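Local atomic coordinates of protein 1d10 (Caenorhabditis elegans, PDB entry 1T9F), a protein that is of unknown function but carries three MIR repeats in a beta-trefoil like that of the SDF2 family, and is probably made for the secretory pathway. Residues D73-K78 and F132-A137; Q100-F105 and S141-S146. All coordinates share one frame; numbering follows the deposited sequence.

Contact 1 (D73-K78 and F132-A137); sequences DKIRLK and FKLRHA
Leu134 meets two residues of strand 74-79, one with each branch of its isobutyl fork. Its CD1 runs tip to tip into CD1 of Leu77 at 3.8 Å, while its other methyl, CD2, lies 4.3 Å from CD1 of Ile75. In both leucines CG sits beside the backbone N and CD1 continues the side chain at full stretch (chi2 178° in Leu134, 175° in Leu77), which is how two methyls can join strands that are not neighbours. Leucine suits this place because it is long, apolar and forked. The CG of Leu134 also lies at the edge of the Phe132 ring, in its plane, so an aromatic residue of its own strand flanks the leucine. Ile75 extends the apolar patch towards Ile55, Val119 and Trp126.

The other end of the contact is of a different kind. Ala137, just past the end of its strand, meets the aliphatic part of Lys74, with CB only 3.4 Å from CD, tighter than usual for two carbons. The lysine chain bends about its CG-CD bond (chi3 -72°), so that CD forms the elbow resting on the methyl, and CG and CE on either side of it in the chain stand farther off. A small methyl fits against this long chain at the exposed margin, where a lysine can keep its charged end near solvent.

No hydrogen bond joins the two segments, since strand 117-120 lies between them in the sheet. Side chains of next-but-one strands meeting inside a closed six-stranded antiparallel barrel in this way are characteristic of the beta-trefoil core.

Contact 2 (Q100-F105 and S141-S146); sequences QEVSAF and SYLSLS
Gln100 and Ser141 form the polar half of this contact, and Val102 and Leu143 the apolar half, in the hairpin layer of the beta-trefoil. Strands 100-105 and 142-146 both pair with strand 158-163, so here they meet through side chains alone.

The polar link is weak. The Ser141 hydroxyl donates to the Gln100 carbonyl, OG to OE1 3.1 Å, but it lies above the face of the amide, tilted from the normal, and not in its plane. That position also brings OG within 3.2 Å of Gln100 NE2, where the angle is too poor for a hydrogen bond. The amide nitrogen finds its partners elsewhere, in the hydroxyls of Ser88 and Thr139, and these should limit rotation of the amide. Glutamine suits the place because one flat group offers an acceptor to one serine and a donor to other hydroxyls. Its chain runs out nearly straight, with CG anti to the backbone N (chi1 -176°), and so carries the amide across to Ser141. An alanine here has no amide, and the Ser141 hydroxyl, Ser88 and Thr139 would probably be left without this shared partner and freer to turn.

The apolar link consists of two branched side chains that cross at about a right angle. Both also touch Leu86 of strand 85-89, and Leu143 packs on Val160 of the intervening strand as well. A compact valine against a longer leucine lets the leucine do the reaching. The end of Leu143, its CG anti to the backbone N (chi1 178°), comes nearer to Val102 than its CB direction alone would suggest, and the meeting comes down to one methyl from each residue, Val102 CG1 and Leu143 CD1, 3.9 Å apart.

Contacts 1 and 2 are both buried, with centres about 11 Å apart, but they belong to different layers. Contact 1 lies within the closed barrel, is apolar in its interior and reaches the surface at a lysine; contact 2 lies in the hairpin layer and adds a serine–glutamine pair to its aliphatic one. Each brings a segment within the 66-122 MIR range against one within the 123-177 range, and in each a third strand lies between. The end of strand 131-136 and the chain from Ser141 into strand 142-146 couple them through two probable backbone hydrogen bonds: His136 N to Ser141 O, 2.7 Å, and Leu143 N to Leu134 O, 2.9 Å.

Contact 1 (D73-K78 and F132-A137)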
loop_
_atom_site.group_PDB
_atom_site.type_symbol
_atom_site.label_atom_id
_atom_site.label_comp_id
_atom_site.label_asym_id
_atom_site.label_seq_id
_atom_site.Cartn_x
_atom_site.Cartn_y
_atom_site.Cartn_z
ATOM N N ASP A 73 -6.973 -12.719 -3.423
ATOM C CA ASP A 73 -5.632 -13.027 -3.915
ATOM C C ASP A 73 -4.609 -12.068 -3.319
ATOM O O ASP A 73 -4.945 -10.947 -2.938
ATOM C CB ASP A 73 -5.584 -12.933 -5.446
ATOM C CG ASP A 73 -5.969 -14.237 -6.126
ATOM O OD1 ASP A 73 -6.001 -14.260 -7.373
ATOM O OD2 ASP A 73 -6.232 -15.235 -5.418
ATOM N N LYS A 74 -3.363 -12.520 -3.226
ATOM C CA LYS A 74 -2.290 -11.692 -2.701
ATOM C C LYS A 74 -1.615 -10.962 -3.855
ATOM O O LYS A 74 -1.612 -11.445 -4.991
ATOM C CB LYS A 74 -1.257 -12.547 -1.955
ATOM C CG LYS A 74 -1.759 -13.059 -0.613
ATOM C CD LYS A 74 -0.692 -13.794 0.168
ATOM C CE LYS A 74 -0.378 -15.145 -0.442
ATOM N NZ LYS A 74 0.530 -15.922 0.445
ATOM N N ILE A 75 -1.084 -9.780 -3.567
ATOM C CA ILE A 75 -0.369 -8.994 -4.562
ATOM C C ILE A 75 0.814 -8.354 -3.869
ATOM O O ILE A 75 0.983 -8.484 -2.662
ATOM C CB ILE A 75 -1.214 -7.843 -5.150
ATOM C CG1 ILE A 75 -1.627 -6.865 -4.040
ATOM C CG2 ILE A 75 -2.414 -8.402 -5.876
ATOM C CD1 ILE A 75 -2.328 -5.599 -4.546
ATOM N N ARG A 76 1.639 -7.686 -4.661
ATOM C CA ARG A 76 2.776 -6.941 -4.165
ATOM C C ARG A 76 2.604 -5.572 -4.815
ATOM O O ARG A 76 2.055 -5.470 -5.913
ATOM C CB ARG A 76 4.093 -7.590 -4.601
ATOM C CG ARG A 76 4.552 -8.740 -3.697
ATOM C CD ARG A 76 5.891 -9.298 -4.162
ATOM N NE ARG A 76 5.763 -9.880 -5.491
ATOM C CZ ARG A 76 6.777 -10.121 -6.316
ATOM N NH1 ARG A 76 8.017 -9.831 -5.953
ATOM N NH2 ARG A 76 6.541 -10.638 -7.518
ATOM N N LEU A 77 3.043 -4.519 -4.136
ATOM C CA LEU A 77 2.912 -3.178 -4.680
ATOM C C LEU A 77 4.286 -2.535 -4.796
ATOM O O LEU A 77 4.961 -2.294 -3.795
ATOM C CB LEU A 77 2.003 -2.322 -3.787
ATOM C CG LEU A 77 0.501 -2.630 -3.846
ATOM C CD1 LEU A 77 -0.250 -1.785 -2.816
ATOM C CD2 LEU A 77 -0.023 -2.334 -5.255
ATOM N N LYS A 78 4.687 -2.264 -6.032
ATOM C CA LYS A 78 5.981 -1.656 -6.307
ATOM C C LYS A 78 5.916 -0.130 -6.399
ATOM O O LYS A 78 5.100 0.419 -7.143
ATOM C CB LYS A 78 6.527 -2.219 -7.619
ATOM C CG LYS A 78 7.966 -1.809 -7.916
ATOM C CD LYS A 78 8.414 -2.387 -9.240
ATOM C CE LYS A 78 9.879 -2.107 -9.503
ATOM N NZ LYS A 78 10.271 -2.663 -10.817
ATOM N N PHE A 132 -11.651 -0.995 -0.738
ATOM C CA PHE A 132 -11.034 -2.252 -0.373
ATOM C C PHE A 132 -10.063 -2.055 0.770
ATOM O O PHE A 132 -9.747 -0.927 1.146
ATOM C CB PHE A 132 -10.272 -2.826 -1.578
ATOM C CG PHE A 132 -9.130 -1.951 -2.055
ATOM C CD1 PHE A 132 -9.363 -0.870 -2.905
ATOM C CD2 PHE A 132 -7.826 -2.190 -1.627
ATOM C CE1 PHE A 132 -8.308 -0.035 -3.321
ATOM C CE2 PHE A 132 -6.771 -1.363 -2.034
ATOM C CZ PHE A 132 -7.012 -0.288 -2.879
ATOM N N LYS A 133 -9.608 -3.163 1.335
ATOM C CA LYS A 133 -8.617 -3.117 2.389
ATOM C C LYS A 133 -7.465 -3.982 1.897
ATOM O O LYS A 133 -7.616 -4.752 0.939
ATOM C CB LYS A 133 -9.176 -3.675 3.700
ATOM C CG LYS A 133 -10.213 -2.782 4.352
ATOM C CD LYS A 133 -10.820 -3.434 5.574
ATOM C CE LYS A 133 -12.108 -4.176 5.231
ATOM N NZ LYS A 133 -13.204 -3.242 4.832
ATOM N N LEU A 134 -6.311 -3.840 2.530
ATOM C CA LEU A 134 -5.147 -4.633 2.177
ATOM C C LEU A 134 -4.627 -5.216 3.468
ATOM O O LEU A 134 -4.213 -4.488 4.369
ATOM C CB LEU A 134 -4.059 -3.778 1.523
ATOM C CG LEU A 134 -4.256 -3.352 0.068
ATOM C CD1 LEU A 134 -3.079 -2.462 -0.343
ATOM C CD2 LEU A 134 -4.338 -4.572 -0.843
ATOM N N ARG A 135 -4.648 -6.537 3.556
ATOM C CA ARG A 135 -4.194 -7.204 4.761
ATOM C C ARG A 135 -2.852 -7.884 4.537
ATOM O O ARG A 135 -2.726 -8.745 3.670
ATOM C CB ARG A 135 -5.243 -8.232 5.191
ATOM C CG ARG A 135 -5.108 -8.694 6.621
ATOM C CD ARG A 135 -6.258 -9.639 7.005
ATOM N NE ARG A 135 -6.267 -9.912 8.439
ATOM C CZ ARG A 135 -7.181 -10.655 9.058
ATOM N NH1 ARG A 135 -8.171 -11.212 8.371
ATOM N NH2 ARG A 135 -7.111 -10.832 10.367
ATOM N N HIS A 136 -1.851 -7.497 5.322
ATOM C CA HIS A 136 -0.523 -8.082 5.190
ATOM C C HIS A 136 -0.635 -9.592 5.380
ATOM O O HIS A 136 -1.109 -10.066 6.416
ATOM C CB HIS A 136 0.425 -7.497 6.229
ATOM C CG HIS A 136 1.869 -7.780 5.954
ATOM N ND1 HIS A 136 2.713 -8.335 6.893
ATOM C CD2 HIS A 136 2.626 -7.555 4.853
ATOM C CE1 HIS A 136 3.928 -8.438 6.383
ATOM N NE2 HIS A 136 3.903 -7.971 5.147
ATOM N N ALA A 137 -0.191 -10.337 4.376
ATOM C CA ALA A 137 -0.269 -11.786 4.410
ATOM C C ALA A 137 0.476 -12.444 5.567
ATOM O O ALA A 137 -0.081 -13.294 6.262
ATOM C CB ALA A 137 0.225 -12.354 3.092
#

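Contact 2 (Q100-F105 and S141-S146)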
loop_
_atom_site.group_PDB
_atom_site.type_symbol
_atom_site.label_atom_id
_atom_site.label_comp_id
_atom_site.label_asym_id
_atom_site.label_seq_id
_atom_site.Cartn_x
_atom_site.Cartn_y
_atom_site.Cartn_z
ATOM N N GLN A 100 2.164 -1.504 13.949
ATOM C CA GLN A 100 3.232 -2.124 13.190
ATOM C C GLN A 100 3.711 -1.192 12.080
ATOM O O GLN A 100 2.918 -0.464 11.478
ATOM C CB GLN A 100 2.696 -3.431 12.616
ATOM C CG GLN A 100 3.676 -4.299 11.868
ATOM C CD GLN A 100 3.044 -5.622 11.490
ATOM O OE1 GLN A 100 2.783 -6.465 12.353
ATOM N NE2 GLN A 100 2.768 -5.805 10.204
ATOM N N GLU A 101 5.014 -1.221 11.820
ATOM C CA GLU A 101 5.633 -0.383 10.799
ATOM C C GLU A 101 5.323 -0.869 9.389
ATOM O O GLU A 101 5.220 -2.070 9.137
ATOM C CB GLU A 101 7.156 -0.372 10.982
ATOM C CG GLU A 101 7.907 0.629 10.112
ATOM C CD GLU A 101 9.397 0.308 9.994
ATOM O OE1 GLU A 101 9.769 -0.515 9.127
ATOM O OE2 GLU A 101 10.197 0.869 10.772
ATOM N N VAL A 102 5.172 0.083 8.474
ATOM C CA VAL A 102 4.928 -0.225 7.074
ATOM C C VAL A 102 6.024 0.527 6.329
ATOM O O VAL A 102 6.193 1.723 6.511
ATOM C CB VAL A 102 3.534 0.246 6.617
ATOM C CG1 VAL A 102 3.418 0.131 5.103
ATOM C CG2 VAL A 102 2.462 -0.616 7.278
ATOM N N SER A 103 6.775 -0.176 5.494
ATOM C CA SER A 103 7.880 0.453 4.782
ATOM C C SER A 103 7.896 0.117 3.304
ATOM O O SER A 103 7.058 -0.643 2.820
ATOM C CB SER A 103 9.196 -0.000 5.418
ATOM O OG SER A 103 9.314 -1.418 5.344
ATOM N N ALA A 104 8.847 0.714 2.590
ATOM C CA ALA A 104 9.047 0.462 1.167
ATOM C C ALA A 104 10.390 -0.268 1.188
ATOM O O ALA A 104 11.422 0.322 1.517
ATOM C CB ALA A 104 9.156 1.764 0.405
ATOM N N PHE A 105 10.369 -1.553 0.855
ATOM C CA PHE A 105 11.575 -2.362 0.924
ATOM C C PHE A 105 12.101 -3.020 -0.345
ATOM O O PHE A 105 11.384 -3.210 -1.328
ATOM C CB PHE A 105 11.372 -3.429 2.021
ATOM C CG PHE A 105 12.344 -4.583 1.948
ATOM C CD1 PHE A 105 12.032 -5.731 1.217
ATOM C CD2 PHE A 105 13.578 -4.510 2.584
ATOM C CE1 PHE A 105 12.940 -6.791 1.122
ATOM C CE2 PHE A 105 14.493 -5.559 2.496
ATOM C CZ PHE A 105 14.172 -6.703 1.762
ATOM N N SER A 141 -1.767 -7.774 9.566
ATOM C CA SER A 141 -2.082 -6.377 9.843
ATOM C C SER A 141 -2.670 -5.694 8.624
ATOM O O SER A 141 -2.271 -5.969 7.490
ATOM C CB SER A 141 -0.828 -5.623 10.287
ATOM O OG SER A 141 -0.188 -6.297 11.355
ATOM N N TYR A 142 -3.623 -4.802 8.869
ATOM C CA TYR A 142 -4.277 -4.064 7.807
ATOM C C TYR A 142 -3.502 -2.783 7.515
ATOM O O TYR A 142 -3.008 -2.120 8.432
ATOM C CB TYR A 142 -5.698 -3.711 8.225
ATOM C CG TYR A 142 -6.612 -4.905 8.374
ATOM C CD1 TYR A 142 -7.250 -5.459 7.269
ATOM C CD2 TYR A 142 -6.840 -5.484 9.627
ATOM C CE1 TYR A 142 -8.097 -6.558 7.401
ATOM C CE2 TYR A 142 -7.687 -6.587 9.770
ATOM C CZ TYR A 142 -8.311 -7.118 8.652
ATOM O OH TYR A 142 -9.144 -8.215 8.776
ATOM N N LEU A 143 -3.381 -2.444 6.239
ATOM C CA LEU A 143 -2.686 -1.217 5.857
ATOM C C LEU A 143 -3.640 -0.115 6.307
ATOM O O LEU A 143 -4.791 -0.092 5.877
ATOM C CB LEU A 143 -2.503 -1.168 4.335
ATOM C CG LEU A 143 -1.831 0.082 3.763
ATOM C CD1 LEU A 143 -0.376 0.118 4.193
ATOM C CD2 LEU A 143 -1.941 0.059 2.245
ATOM N N SER A 144 -3.180 0.783 7.174
ATOM C CA SER A 144 -4.064 1.837 7.672
ATOM C C SER A 144 -3.358 3.134 8.012
ATOM O O SER A 144 -2.166 3.144 8.320
ATOM C CB SER A 144 -4.783 1.369 8.946
ATOM O OG SER A 144 -5.354 0.081 8.804
ATOM N N LEU A 145 -4.103 4.232 7.948
ATOM C CA LEU A 145 -3.556 5.520 8.339
ATOM C C LEU A 145 -3.748 5.507 9.857
ATOM O O LEU A 145 -4.848 5.221 10.347
ATOM C CB LEU A 145 -4.353 6.670 7.716
ATOM C CG LEU A 145 -4.279 6.803 6.191
ATOM C CD1 LEU A 145 -4.951 8.102 5.755
ATOM C CD2 LEU A 145 -2.822 6.792 5.752
ATOM N N SER A 146 -2.679 5.773 10.595
ATOM C CA SER A 146 -2.735 5.780 12.054
ATOM C C SER A 146 -3.521 6.976 12.562
ATOM O O SER A 146 -4.030 6.963 13.680
ATOM C CB SER A 146 -1.325 5.843 12.636
ATOM O OG SER A 146 -0.759 7.115 12.388
#